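Local coordinates for protein precorrin-8x Methyl Mutase (Thermus thermophilus, PDB 1V9C) that probably catalyses the methyl-group rearrangement of precorrin-8X in the biosynthesis of adenosylcobalamin, at residues A39-Y45 / K187-L192; E145-Q149 / E175-P179. One frame throughout, in Å; residues are numbered along the deposited sequence.

Contact 1. Residues A39-Y45 / K187-L192; sequences ATADFEY and KGGSTL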
ATOM      1  N   ALA B  39      -0.854   1.047  10.383  1.00 24.06           N
ATOM      2  CA  ALA B  39      -0.372   1.091   9.000  1.00 25.55           C
ATOM      3  C   ALA B  39      -0.839   2.302   8.214  1.00 24.26           C
ATOM      4  O   ALA B  39      -0.204   2.709   7.262  1.00 21.01           O
ATOM      5  CB  ALA B  39      -0.789  -0.184   8.268  1.00 24.84           C
ATOM      6  N   THR B  40      -1.952   2.894   8.619  1.00 24.04           N
ATOM      7  CA  THR B  40      -2.473   4.041   7.899  1.00 21.36           C
ATOM      8  C   THR B  40      -2.517   5.350   8.685  1.00 20.01           C
ATOM      9  O   THR B  40      -2.693   6.404   8.103  1.00 17.42           O
ATOM     10  CB  THR B  40      -3.898   3.761   7.442  1.00 25.71           C
ATOM     11  OG1 THR B  40      -4.716   3.554   8.600  1.00 17.68           O
ATOM     12  CG2 THR B  40      -3.938   2.510   6.559  1.00 25.76           C
ATOM     13  N   ALA B  41      -2.363   5.272   9.999  1.00 22.50           N
ATOM     14  CA  ALA B  41      -2.480   6.456  10.844  1.00 25.61           C
ATOM     15  C   ALA B  41      -3.890   6.988  10.555  1.00 21.98           C
ATOM     16  O   ALA B  41      -4.128   8.182  10.589  1.00 27.51           O
ATOM     17  CB  ALA B  41      -1.431   7.505  10.464  1.00 17.24           C
ATOM     18  N   ASP B  42      -4.811   6.091  10.219  1.00 22.74           N
ATOM     19  CA  ASP B  42      -6.182   6.504   9.924  1.00 27.44           C
ATOM     20  C   ASP B  42      -7.100   5.831  10.912  1.00 25.96           C
ATOM     21  O   ASP B  42      -7.434   4.658  10.750  1.00 25.03           O
ATOM     22  CB  ASP B  42      -6.606   6.098   8.517  1.00 30.69           C
ATOM     23  CG  ASP B  42      -7.994   6.618   8.161  1.00 32.54           C
ATOM     24  OD1 ASP B  42      -8.832   6.759   9.074  1.00 33.38           O
ATOM     25  OD2 ASP B  42      -8.254   6.880   6.971  1.00 28.14           O
ATOM     26  N   PHE B  43      -7.519   6.588  11.924  1.00 25.00           N
ATOM     27  CA  PHE B  43      -8.377   6.064  12.975  1.00 23.56           C
ATOM     28  C   PHE B  43      -9.808   5.699  12.595  1.00 24.95           C
ATOM     29  O   PHE B  43     -10.499   5.052  13.381  1.00 25.27           O
ATOM     30  CB  PHE B  43      -8.382   7.017  14.185  1.00 24.29           C
ATOM     31  CG  PHE B  43      -7.155   6.902  15.028  1.00 19.37           C
ATOM     32  CD1 PHE B  43      -6.011   7.612  14.712  1.00 23.78           C
ATOM     33  CD2 PHE B  43      -7.116   6.022  16.092  1.00 21.96           C
ATOM     34  CE1 PHE B  43      -4.856   7.438  15.442  1.00 26.48           C
ATOM     35  CE2 PHE B  43      -5.953   5.847  16.829  1.00 21.78           C
ATOM     36  CZ  PHE B  43      -4.832   6.552  16.503  1.00 25.14           C
ATOM     37  N   GLU B  44     -10.257   6.085  11.406  1.00 20.75           N
ATOM     38  CA  GLU B  44     -11.611   5.737  11.013  1.00 25.24           C
ATOM     39  C   GLU B  44     -11.811   4.239  10.857  1.00 28.50           C
ATOM     40  O   GLU B  44     -12.947   3.770  10.880  1.00 33.60           O
ATOM     41  CB  GLU B  44     -12.021   6.440   9.723  1.00 31.81           C
ATOM     42  CG  GLU B  44     -13.494   6.205   9.382  1.00 38.07           C
ATOM     43  CD  GLU B  44     -14.002   7.074   8.240  1.00 42.21           C
ATOM     44  OE1 GLU B  44     -15.228   7.067   7.994  1.00 46.74           O
ATOM     45  OE2 GLU B  44     -13.188   7.760   7.586  1.00 43.46           O
ATOM     46  N   TYR B  45     -10.714   3.490  10.711  1.00 27.85           N
ATOM     47  CA  TYR B  45     -10.781   2.041  10.559  1.00 22.80           C
ATOM     48  C   TYR B  45     -11.333   1.352  11.814  1.00 22.37           C
ATOM     49  O   TYR B  45     -11.726   0.191  11.779  1.00 24.94           O
ATOM     50  CB  TYR B  45      -9.391   1.474  10.188  1.00 20.14           C
ATOM     51  CG  TYR B  45      -9.046   1.718   8.741  1.00 17.56           C
ATOM     52  CD1 TYR B  45      -8.122   2.692   8.374  1.00 18.05           C
ATOM     53  CD2 TYR B  45      -9.753   1.064   7.727  1.00 14.47           C
ATOM     54  CE1 TYR B  45      -7.926   3.021   7.039  1.00 18.77           C
ATOM     55  CE2 TYR B  45      -9.573   1.390   6.402  1.00 17.43           C
ATOM     56  CZ  TYR B  45      -8.661   2.372   6.057  1.00 18.30           C
ATOM     57  OH  TYR B  45      -8.517   2.715   4.735  1.00 20.93           O
ATOM     58  N   LYS B 187     -13.084   2.969   1.535  1.00 19.69           N
ATOM     59  CA  LYS B 187     -11.716   2.822   2.009  1.00 27.49           C
ATOM     60  C   LYS B 187     -11.252   1.387   2.084  1.00 29.56           C
ATOM     61  O   LYS B 187     -12.048   0.474   2.287  1.00 31.04           O
ATOM     62  CB  LYS B 187     -11.542   3.454   3.385  1.00 22.52           C
ATOM     63  CG  LYS B 187     -11.585   4.954   3.365  1.00 22.02           C
ATOM     64  CD  LYS B 187     -11.147   5.535   4.685  1.00 20.84           C
ATOM     65  CE  LYS B 187     -11.008   7.035   4.550  1.00 25.42           C
ATOM     66  NZ  LYS B 187     -10.353   7.618   5.737  1.00 24.05           N
ATOM     67  N   GLY B 188      -9.943   1.214   1.931  1.00 25.97           N
ATOM     68  CA  GLY B 188      -9.330  -0.100   1.990  1.00 24.65           C
ATOM     69  C   GLY B 188      -8.000   0.025   1.277  1.00 23.24           C
ATOM     70  O   GLY B 188      -7.403   1.098   1.309  1.00 23.46           O
ATOM     71  N   GLY B 189      -7.535  -1.045   0.636  1.00 19.35           N
ATOM     72  CA  GLY B 189      -6.269  -0.956  -0.082  1.00 17.02           C
ATOM     73  C   GLY B 189      -5.242  -1.996   0.319  1.00 14.32           C
ATOM     74  O   GLY B 189      -5.366  -2.623   1.359  1.00 15.25           O
ATOM     75  N   SER B 190      -4.222  -2.162  -0.517  1.00 17.83           N
ATOM     76  CA  SER B 190      -3.141  -3.117  -0.278  1.00 14.47           C
ATOM     77  C   SER B 190      -2.569  -3.037   1.124  1.00 12.32           C
ATOM     78  O   SER B 190      -2.368  -4.049   1.798  1.00 13.14           O
ATOM     79  CB  SER B 190      -2.016  -2.870  -1.278  1.00 15.85           C
ATOM     80  OG  SER B 190      -2.461  -3.068  -2.605  1.00 20.90           O
ATOM     81  N   THR B 191      -2.319  -1.818   1.582  1.00 16.56           N
ATOM     82  CA  THR B 191      -1.757  -1.639   2.906  1.00 16.27           C
ATOM     83  C   THR B 191      -2.642  -2.220   4.014  1.00 13.94           C
ATOM     84  O   THR B 191      -2.146  -2.725   5.023  1.00 14.00           O
ATOM     85  CB  THR B 191      -1.488  -0.150   3.189  1.00 17.26           C
ATOM     86  OG1 THR B 191      -0.517   0.341   2.254  1.00 25.86           O
ATOM     87  CG2 THR B 191      -0.959   0.020   4.580  1.00 15.60           C
ATOM     88  N   LEU B 192      -3.955  -2.172   3.828  1.00 12.42           N
ATOM     89  CA  LEU B 192      -4.828  -2.701   4.862  1.00 17.21           C
ATOM     90  C   LEU B 192      -4.772  -4.234   4.847  1.00 14.15           C
ATOM     91  O   LEU B 192      -4.696  -4.860   5.887  1.00 15.10           O
ATOM     92  CB  LEU B 192      -6.267  -2.177   4.678  1.00 18.13           C
ATOM     93  CG  LEU B 192      -6.606  -0.710   5.000  1.00 21.35           C
ATOM     94  CD1 LEU B 192      -6.334  -0.444   6.477  1.00 17.56           C
ATOM     95  CD2 LEU B 192      -5.811   0.259   4.113  1.00 17.81           C
TER
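K187 and D42 come at each other from opposite directions, the ammonium nitrogen NZ of the lysine lying 2.5 Å from OD2 of the aspartate, a short salt bridge that uses the syn lone pair of the carboxylate. The lysine chain is extended beyond CG, and this length lets one residue make two kinds of contact. Its root crosses the Y45 phenol, where CB comes to 3.4 Å from OH, while its far end reaches the acids. E44 approaches that end at about a right angle, and its OE2 adds a weaker salt bridge to NZ at 3.4 Å. D42 also works inward: with CG anti to the backbone N (chi1 -176°), its other oxygen, OD1, accepts from E44 N at 2.8 Å, capping the type I turn that runs from D42 to Y45. K187 and D42 also form long, weak ion pairs with D42 and K187 of the second subunit, and the bridges probably help offset the like charges of the two D42 carboxylates, which lie close together. An asparagine here would probably leave K187 NZ without its close charged partner, relying on the weak E44 bridge and a distant acid of the second subunit.

L192 supplies the apolar half. Its CD1 sits almost squarely over the middle of the Y45 ring, 3.6 Å from the centroid and 11° off the ring normal, a CH-pi contact. Both methyls of L192 touch CG2 of T40, and farther along CB of A39 meets CG2 of T191 at 3.7 Å.

The arrangement joins the end of helix 30-40 and the turn after it to the start of helix 190-205. K187 O bonds to T183 OG1 in strand 180-183, and G189 pairs through its backbone with M159, just beyond strand 155-158.

Contact 2. Residues E145-Q149 / E175-P179; sequences EAIRQ and EAPVP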
ATOM      1  N   GLU B 145     -19.208 -15.127  -6.478  1.00 53.65           N
ATOM      2  CA  GLU B 145     -20.083 -15.934  -7.307  1.00 56.18           C
ATOM      3  C   GLU B 145     -19.494 -17.337  -7.318  1.00 56.31           C
ATOM      4  O   GLU B 145     -20.220 -18.326  -7.251  1.00 59.99           O
ATOM      5  CB  GLU B 145     -20.143 -15.351  -8.720  1.00 59.52           C
ATOM      6  CG  GLU B 145     -20.570 -13.884  -8.728  1.00 65.32           C
ATOM      7  CD  GLU B 145     -20.758 -13.305 -10.120  1.00 69.97           C
ATOM      8  OE1 GLU B 145     -21.046 -12.088 -10.221  1.00 67.56           O
ATOM      9  OE2 GLU B 145     -20.623 -14.060 -11.110  1.00 73.00           O
ATOM     10  N   ALA B 146     -18.168 -17.410  -7.374  1.00 52.92           N
ATOM     11  CA  ALA B 146     -17.464 -18.684  -7.381  1.00 53.36           C
ATOM     12  C   ALA B 146     -17.664 -19.421  -6.064  1.00 54.02           C
ATOM     13  O   ALA B 146     -17.538 -20.645  -6.004  1.00 56.14           O
ATOM     14  CB  ALA B 146     -15.981 -18.461  -7.628  1.00 52.42           C
ATOM     15  N   ILE B 147     -17.972 -18.670  -5.010  1.00 51.44           N
ATOM     16  CA  ILE B 147     -18.198 -19.252  -3.692  1.00 50.88           C
ATOM     17  C   ILE B 147     -19.572 -19.917  -3.660  1.00 52.73           C
ATOM     18  O   ILE B 147     -19.775 -20.905  -2.954  1.00 50.83           O
ATOM     19  CB  ILE B 147     -18.103 -18.163  -2.569  1.00 47.45           C
ATOM     20  CG1 ILE B 147     -16.633 -17.802  -2.318  1.00 47.82           C
ATOM     21  CG2 ILE B 147     -18.758 -18.650  -1.281  1.00 42.72           C
ATOM     22  CD1 ILE B 147     -16.425 -16.761  -1.228  1.00 41.23           C
ATOM     23  N   ARG B 148     -20.509 -19.369  -4.432  1.00 56.11           N
ATOM     24  CA  ARG B 148     -21.865 -19.909  -4.495  1.00 58.05           C
ATOM     25  C   ARG B 148     -21.898 -21.187  -5.327  1.00 57.91           C
ATOM     26  O   ARG B 148     -22.912 -21.877  -5.375  1.00 58.01           O
ATOM     27  CB  ARG B 148     -22.833 -18.883  -5.090  1.00 57.59           C
ATOM     28  CG  ARG B 148     -23.063 -17.635  -4.240  1.00 54.13           C
ATOM     29  CD  ARG B 148     -23.670 -17.952  -2.879  1.00 48.67           C
ATOM     30  NE  ARG B 148     -24.171 -16.738  -2.242  1.00 41.37           N
ATOM     31  CZ  ARG B 148     -24.671 -16.677  -1.008  1.00 46.10           C
ATOM     32  NH1 ARG B 148     -24.736 -17.771  -0.253  1.00 40.75           N
ATOM     33  NH2 ARG B 148     -25.123 -15.518  -0.530  1.00 39.60           N
ATOM     34  N   GLN B 149     -20.779 -21.498  -5.970  1.00 59.43           N
ATOM     35  CA  GLN B 149     -20.666 -22.698  -6.790  1.00 62.28           C
ATOM     36  C   GLN B 149     -19.857 -23.803  -6.110  1.00 62.53           C
ATOM     37  O   GLN B 149     -19.565 -24.828  -6.726  1.00 64.53           O
ATOM     38  CB  GLN B 149     -20.022 -22.364  -8.137  1.00 64.90           C
ATOM     39  CG  GLN B 149     -20.845 -21.431  -9.004  1.00 68.91           C
ATOM     40  CD  GLN B 149     -22.272 -21.912  -9.168  1.00 68.35           C
ATOM     41  OE1 GLN B 149     -22.514 -23.064  -9.520  1.00 68.93           O
ATOM     42  NE2 GLN B 149     -23.226 -21.027  -8.914  1.00 68.84           N
ATOM     43  N   GLU B 175     -22.526 -11.101   2.928  1.00 48.98           N
ATOM     44  CA  GLU B 175     -23.775 -11.864   2.962  1.00 49.88           C
ATOM     45  C   GLU B 175     -23.497 -13.250   2.386  1.00 49.19           C
ATOM     46  O   GLU B 175     -24.411 -13.976   1.987  1.00 50.87           O
ATOM     47  CB  GLU B 175     -24.849 -11.143   2.137  1.00 49.38           C
ATOM     48  CG  GLU B 175     -25.122  -9.719   2.624  1.00 56.42           C
ATOM     49  CD  GLU B 175     -26.106  -8.954   1.750  1.00 57.48           C
ATOM     50  OE1 GLU B 175     -25.859  -8.838   0.531  1.00 56.48           O
ATOM     51  OE2 GLU B 175     -27.122  -8.460   2.289  1.00 58.29           O
ATOM     52  N   ALA B 176     -22.217 -13.608   2.364  1.00 45.96           N
ATOM     53  CA  ALA B 176     -21.767 -14.885   1.830  1.00 46.02           C
ATOM     54  C   ALA B 176     -21.441 -15.899   2.929  1.00 47.83           C
ATOM     55  O   ALA B 176     -21.255 -15.526   4.096  1.00 45.66           O
ATOM     56  CB  ALA B 176     -20.553 -14.663   0.944  1.00 44.68           C
ATOM     57  N   PRO B 177     -21.376 -17.199   2.565  1.00 47.51           N
ATOM     58  CA  PRO B 177     -21.090 -18.355   3.426  1.00 47.52           C
ATOM     59  C   PRO B 177     -19.606 -18.674   3.643  1.00 47.38           C
ATOM     60  O   PRO B 177     -19.185 -19.823   3.490  1.00 44.25           O
ATOM     61  CB  PRO B 177     -21.787 -19.489   2.693  1.00 43.46           C
ATOM     62  CG  PRO B 177     -21.454 -19.170   1.295  1.00 39.52           C
ATOM     63  CD  PRO B 177     -21.773 -17.673   1.226  1.00 46.66           C
ATOM     64  N   VAL B 178     -18.821 -17.666   4.003  1.00 46.07           N
ATOM     65  CA  VAL B 178     -17.392 -17.857   4.243  1.00 42.65           C
ATOM     66  C   VAL B 178     -16.967 -16.802   5.257  1.00 38.70           C
ATOM     67  O   VAL B 178     -17.513 -15.697   5.278  1.00 41.61           O
ATOM     68  CB  VAL B 178     -16.578 -17.688   2.930  1.00 43.55           C
ATOM     69  CG1 VAL B 178     -16.549 -16.230   2.513  1.00 40.62           C
ATOM     70  CG2 VAL B 178     -15.176 -18.206   3.112  1.00 45.71           C
ATOM     71  N   PRO B 179     -16.010 -17.125   6.130  1.00 32.49           N
ATOM     72  CA  PRO B 179     -15.643 -16.074   7.079  1.00 35.11           C
ATOM     73  C   PRO B 179     -14.960 -14.912   6.360  1.00 32.34           C
ATOM     74  O   PRO B 179     -14.338 -15.092   5.317  1.00 26.87           O
ATOM     75  CB  PRO B 179     -14.737 -16.804   8.066  1.00 36.39           C
ATOM     76  CG  PRO B 179     -14.116 -17.859   7.234  1.00 37.81           C
ATOM     77  CD  PRO B 179     -15.223 -18.347   6.348  1.00 32.87           C
TER
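R148 reaches across to the backbone of E175, placing NH2 3.0 Å from the carbonyl O of that residue, the closest polar approach between the two segments. The arginine chain is bent at its second torsion (chi2 -61°) and extended after it, a shape that carries the guanidinium from the end of the helix to the facing loop. There the flat group lies against P177, whose CD is over one of its faces, 3.3 Å from NH1. The CA of A176 covers the same face more loosely, next to NH2. The carboxylate of E175 contributes little to this meeting: its side chain runs off from the arginine, and OE1 remains 6.8 Å from R148 NH2, too far for an ion pair.

Beneath the arginine the contact becomes apolar, and I147 carries it with two separate branches. CG2 slides past the proline ring and touches P177 CG at 3.8 Å. The longer branch ends in CD1, which meets V178 CG1 at 3.8 Å, the two side chains crossing at about a right angle. I147 is fully stretched at that branch (chi2 -179°), which puts the methyl out beyond the proline, against the buried valine. P177 thus serves both neighbours, CD mainly under the guanidinium and CG touching the isoleucine methyl.

The pairing illustrates how adjacent crossovers of a doubly wound sheet are sealed near the points where their chains turn back to the strands. The end of helix 137-147 packs on the link between helix 166-174 and strand 180-183. R152 and P153, in the loop before strand 155-158, fill in beside I147, and R152 also touches P177. P179 then joins V156 of strand 155-158 through a backbone hydrogen bond.

How the contacts relate
Strand 180-183 connects the two contacts: contact 2 borders the chain that enters it, contact 1 the chain that leaves it. They lie on opposite sides of the chain's centre, with centres 25 Å apart and nearest atoms about 14 Å apart, and do not touch. All of contact 2 falls in the sequence between the two segments of contact 1. Their settings differ too, since the second subunit reaches contact 1 but not contact 2. A bound sulfate, probably from the crystallisation liquor, is about 4 Å from the side chain of A39 in contact 1. Doubly wound folds commonly place their sites beyond the carboxyl ends of the parallel strands, so contact 1 is the likelier neighbour of a pocket.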